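Local coordinates for tyrosine recombinase XerH (Helicobacter pylori, PDB 5JK0) that catalyses site-specific cutting and rejoining of DNA at difH, taking part in chromosome segregation and chromosome dimer resolution, at a contact of chain A with DNA and the interface of chains B and A. Sequence-based numbering; all coordinates share one arbitrary frame. Chains: chain A/B, Tyrosine recombinase XerH.

Contact 1: a contact of chain A with DNA. Residues chain A 285-288. With nucleotides of chain D; nucleotides of chain C.
A:Gln286 reads an adenine while its neighbour A:Thr285 grips a phosphate of the opposite strand, at the N-terminal end of helix 286-299 in the catalytic domain of this tyrosine recombinase. The helix end enters the major groove of difH.

Base readout rests on A:Gln286 at DA24 of chain D. The exocyclic amino group N6 of DA24 donates to the side-chain amide oxygen OE1 of A:Gln286 at 2.8 Å. The amino nitrogen lies in the carbonyl plane and uses a lone pair of OE1, with a C=O...N angle of 139°. From the same amide, NE2 of A:Gln286 makes a weak, longer hydrogen bond to N7 of DA24 at 3.5 Å. The glutamine thus presents an acceptor and a donor to the Hoogsteen edge of adenine, a pattern that matches this base, although the second bond is weak. A bend in the chain at chi2 (-88°) turns the amide toward that edge. On the other strand, the methyl CB of A:Ala287 comes to 3.3 Å from O4 of DT6 of chain C and also lies against the base of DT5. The 5-methyl C7 of DT5 is met by CB of A:Tyr288 at 3.7 Å, so the helix also touches thymine through apolar contact.

Backbone contact falls to A:Thr285, in the loop just before the helix. The hydroxyl OG1 of A:Thr285 donates to the phosphate oxygen OP2 of DT5 at 2.7 Å. A chi1 of 55° tucks OG1 in beside both main-chain neighbours of CA, facing the phosphate. The backbone N of A:Thr285 adds a weak hydrogen bond to the same OP2, so hydroxyl and amide converge on one oxygen.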
# COMPACT_ATOMS: atom_id res chain seq x y z
N THR A 285 -11.41 36.36 12.06
CA THR A 285 -10.47 35.27 11.82
C THR A 285 -11.12 33.91 12.06
O THR A 285 -12.15 33.81 12.74
CB THR A 285 -9.23 35.39 12.72
OG1 THR A 285 -9.63 35.46 14.09
CG2 THR A 285 -8.43 36.63 12.36
N GLN A 286 -10.51 32.87 11.50
CA GLN A 286 -10.94 31.50 11.72
C GLN A 286 -10.88 31.14 13.20
O GLN A 286 -11.70 30.38 13.71
CB GLN A 286 -10.08 30.53 10.89
CG GLN A 286 -10.28 29.05 11.20
CD GLN A 286 -9.38 28.56 12.33
OE1 GLN A 286 -8.40 29.22 12.68
NE2 GLN A 286 -9.73 27.41 12.90
N ALA A 287 -9.89 31.71 13.89
CA ALA A 287 -9.68 31.44 15.31
C ALA A 287 -10.88 31.83 16.15
O ALA A 287 -11.27 31.11 17.07
CB ALA A 287 -8.44 32.16 15.80
N TYR A 288 -11.48 32.98 15.83
CA TYR A 288 -12.66 33.44 16.55
C TYR A 288 -13.89 32.62 16.16
O TYR A 288 -14.74 32.32 16.99
CB TYR A 288 -12.91 34.93 16.29
CG TYR A 288 -14.13 35.46 17.01
CD1 TYR A 288 -14.09 35.76 18.36
CD2 TYR A 288 -15.33 35.66 16.33
CE1 TYR A 288 -15.21 36.25 19.02
CE2 TYR A 288 -16.45 36.15 16.97
CZ TYR A 288 -16.38 36.45 18.32
OH TYR A 288 -17.49 36.93 18.97
P DA D 24 -9.77 20.45 16.83
OP1 DA D 24 -9.45 19.06 17.23
OP2 DA D 24 -11.18 20.87 16.72
O5' DA D 24 -9.02 21.45 17.83
C5' DA D 24 -7.70 21.15 18.26
C4' DA D 24 -7.03 22.35 18.91
O4' DA D 24 -6.73 23.36 17.91
C3' DA D 24 -7.85 23.06 20.00
O3' DA D 24 -7.01 23.31 21.11
C2' DA D 24 -8.24 24.38 19.32
C1' DA D 24 -6.99 24.61 18.50
N9 DA D 24 -7.10 25.63 17.46
C8 DA D 24 -8.23 26.00 16.78
N7 DA D 24 -8.02 26.96 15.90
C5 DA D 24 -6.67 27.23 16.02
C6 DA D 24 -5.82 28.15 15.37
N6 DA D 24 -6.23 28.99 14.42
N1 DA D 24 -4.52 28.16 15.73
C2 DA D 24 -4.10 27.31 16.68
N3 DA D 24 -4.80 26.41 17.36
C4 DA D 24 -6.09 26.42 16.98
P DT C 5 -9.45 39.40 14.83
OP1 DT C 5 -9.38 40.39 13.74
OP2 DT C 5 -10.13 38.10 14.61
O5' DT C 5 -7.96 39.09 15.35
C5' DT C 5 -7.10 40.17 15.72
C4' DT C 5 -5.75 39.66 16.19
O4' DT C 5 -5.93 38.74 17.31
C3' DT C 5 -4.94 38.89 15.14
O3' DT C 5 -3.57 39.27 15.22
C2' DT C 5 -5.14 37.43 15.54
C1' DT C 5 -5.23 37.55 17.05
N1 DT C 5 -5.97 36.42 17.69
C2 DT C 5 -5.27 35.46 18.39
O2 DT C 5 -4.06 35.48 18.52
N3 DT C 5 -6.04 34.47 18.93
C4 DT C 5 -7.42 34.35 18.85
O4 DT C 5 -8.02 33.42 19.37
C5 DT C 5 -8.09 35.38 18.10
C7 DT C 5 -9.58 35.35 17.94
C6 DT C 5 -7.34 36.36 17.56
P DT C 6 -2.51 38.73 14.14
OP1 DT C 6 -1.64 39.87 13.77
OP2 DT C 6 -3.25 38.01 13.08
O5' DT C 6 -1.63 37.67 14.96
C5' DT C 6 -0.90 38.10 16.11
C4' DT C 6 -0.14 36.94 16.73
O4' DT C 6 -1.08 35.95 17.23
C3' DT C 6 0.81 36.20 15.79
O3' DT C 6 2.06 35.98 16.43
C2' DT C 6 0.08 34.89 15.50
C1' DT C 6 -0.69 34.67 16.79
N1 DT C 6 -1.92 33.84 16.63
C2 DT C 6 -2.11 32.75 17.45
O2 DT C 6 -1.32 32.42 18.32
N3 DT C 6 -3.27 32.06 17.23
C4 DT C 6 -4.23 32.33 16.27
O4 DT C 6 -5.24 31.65 16.14
C5 DT C 6 -3.97 33.48 15.44
C7 DT C 6 -4.94 33.88 14.37
C6 DT C 6 -2.84 34.17 15.66

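Contact 2: the interface of chains B and A. Residues chain B 343, 348, 350, 353; chain A 328-329, 332-333.
This protein-protein interface joins two recombinase subunits of the DNA-bound assembly: the C-terminal segment of chain B, with B:Phe348 and B:Leu353, packs on helix 327-334 of chain A. Such C-terminal contacts between catalytic domains are characteristic of tyrosine recombinases, and here the segment follows closely on the nucleophile B:Tyr345, so the packing may couple subunit association to the placement of that tyrosine.

B:Phe348 lies across the helix with A:Glu332 beneath one face of its ring. The methylene CG of A:Glu332 makes a CH-pi contact, 3.6 Å from the centroid of the B:Phe348 ring and displaced toward the rim. The two side chains run past each other in opposite directions, and the carboxylate is almost parallel to the ring, 6° from its plane. In the glutamate, chi1 (-65°) puts CG over the ring, and the bend at chi2 (-73°) folds the carboxylate back into that near-parallel position. Two branched side chains approach the rim of the ring: CG2 of A:Ile328 comes to CD1 of B:Phe348 at 3.9 Å, and CD1 of A:Leu329 reaches its CE1 and CZ. Farther along the helix, CD2 of B:Leu353 rests 4.0 Å from CA of A:Ala333.

Basic groups of chain B flank the carboxylate without touching it. NH1 of B:Arg343 stands 4.3 Å from OE2 of A:Glu332, and NZ of B:Lys350 is 5.1 Å from OE1 of A:Glu332. Their charges would be expected to favour an ionised glutamate. The lysine also brings its methylene CD to the edge of the B:Phe348 ring.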
# COMPACT_ATOMS: atom_id res chain seq x y z
N ARG B 343 -16.61 11.35 -14.39
CA ARG B 343 -17.26 12.66 -14.40
C ARG B 343 -17.45 13.20 -15.81
O ARG B 343 -18.40 13.95 -16.07
CB ARG B 343 -16.44 13.66 -13.57
CG ARG B 343 -17.02 15.06 -13.55
CD ARG B 343 -16.09 16.04 -12.86
NE ARG B 343 -16.55 17.41 -13.01
CZ ARG B 343 -15.91 18.47 -12.51
NH1 ARG B 343 -16.40 19.69 -12.69
NH2 ARG B 343 -14.78 18.31 -11.84
N PHE B 348 -23.93 18.92 -15.19
CA PHE B 348 -24.73 19.36 -14.05
C PHE B 348 -25.49 20.66 -14.33
O PHE B 348 -24.89 21.67 -14.69
CB PHE B 348 -23.84 19.53 -12.82
CG PHE B 348 -24.59 19.96 -11.59
CD1 PHE B 348 -25.33 19.05 -10.86
CD2 PHE B 348 -24.54 21.28 -11.16
CE1 PHE B 348 -26.02 19.44 -9.72
CE2 PHE B 348 -25.23 21.68 -10.02
CZ PHE B 348 -25.97 20.76 -9.30
N LYS B 350 -27.06 23.86 -13.10
CA LYS B 350 -26.76 24.70 -11.94
C LYS B 350 -27.99 25.00 -11.08
O LYS B 350 -27.87 25.29 -9.90
CB LYS B 350 -26.12 26.01 -12.38
CG LYS B 350 -24.68 25.88 -12.83
CD LYS B 350 -23.87 25.09 -11.81
CE LYS B 350 -22.39 25.42 -11.91
NZ LYS B 350 -22.13 26.84 -11.55
N LEU B 353 -28.81 23.06 -7.72
CA LEU B 353 -28.23 23.38 -6.44
C LEU B 353 -29.40 23.52 -5.43
O LEU B 353 -29.22 23.35 -4.28
CB LEU B 353 -27.34 24.61 -6.48
CG LEU B 353 -25.93 24.49 -7.06
CD1 LEU B 353 -25.19 25.79 -7.19
CD2 LEU B 353 -25.08 23.47 -6.35
N ILE A 328 -22.48 13.74 -7.81
CA ILE A 328 -22.21 14.96 -8.56
C ILE A 328 -22.77 16.17 -7.82
O ILE A 328 -22.14 17.22 -7.75
CB ILE A 328 -22.80 14.89 -9.99
CG1 ILE A 328 -22.09 13.82 -10.81
CG2 ILE A 328 -22.70 16.24 -10.68
CD1 ILE A 328 -20.62 14.10 -11.05
N LEU A 329 -23.96 16.00 -7.25
CA LEU A 329 -24.61 17.04 -6.46
C LEU A 329 -23.76 17.43 -5.25
O LEU A 329 -23.69 18.60 -4.89
CB LEU A 329 -26.00 16.60 -6.01
CG LEU A 329 -26.81 17.60 -5.19
CD1 LEU A 329 -27.08 18.87 -6.00
CD2 LEU A 329 -28.13 16.98 -4.73
N GLU A 332 -20.68 19.52 -6.53
CA GLU A 332 -21.07 20.86 -6.95
C GLU A 332 -21.47 21.75 -5.78
O GLU A 332 -21.18 22.94 -5.76
CB GLU A 332 -22.21 20.78 -7.97
CG GLU A 332 -21.83 20.11 -9.28
CD GLU A 332 -20.93 20.98 -10.14
OE1 GLU A 332 -20.89 22.21 -9.91
OE2 GLU A 332 -20.27 20.44 -11.05
N ALA A 333 -22.14 21.15 -4.79
CA ALA A 333 -22.62 21.90 -3.63
C ALA A 333 -21.49 22.25 -2.67
O ALA A 333 -21.50 23.32 -2.05
CB ALA A 333 -23.69 21.11 -2.91

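About 29 Å separates the C-alpha centres of contact 1 and contact 2, which share no residue or secondary-structure element. In chain A, helix 286-299 serves the DNA and helix 327-334 receives the neighbouring subunit, so one protomer holds its substrate and its partner through different helices. Contact 1 is centred about 11 Å from the active-site A:Arg214 and about 21 Å from A:Lys240, so base readout lies nearer the arginine. Contact 2 is centred about 24 Å from B:Arg214 but involves the segment that follows the nucleophile B:Tyr345, and may bear on the placement of that tyrosine.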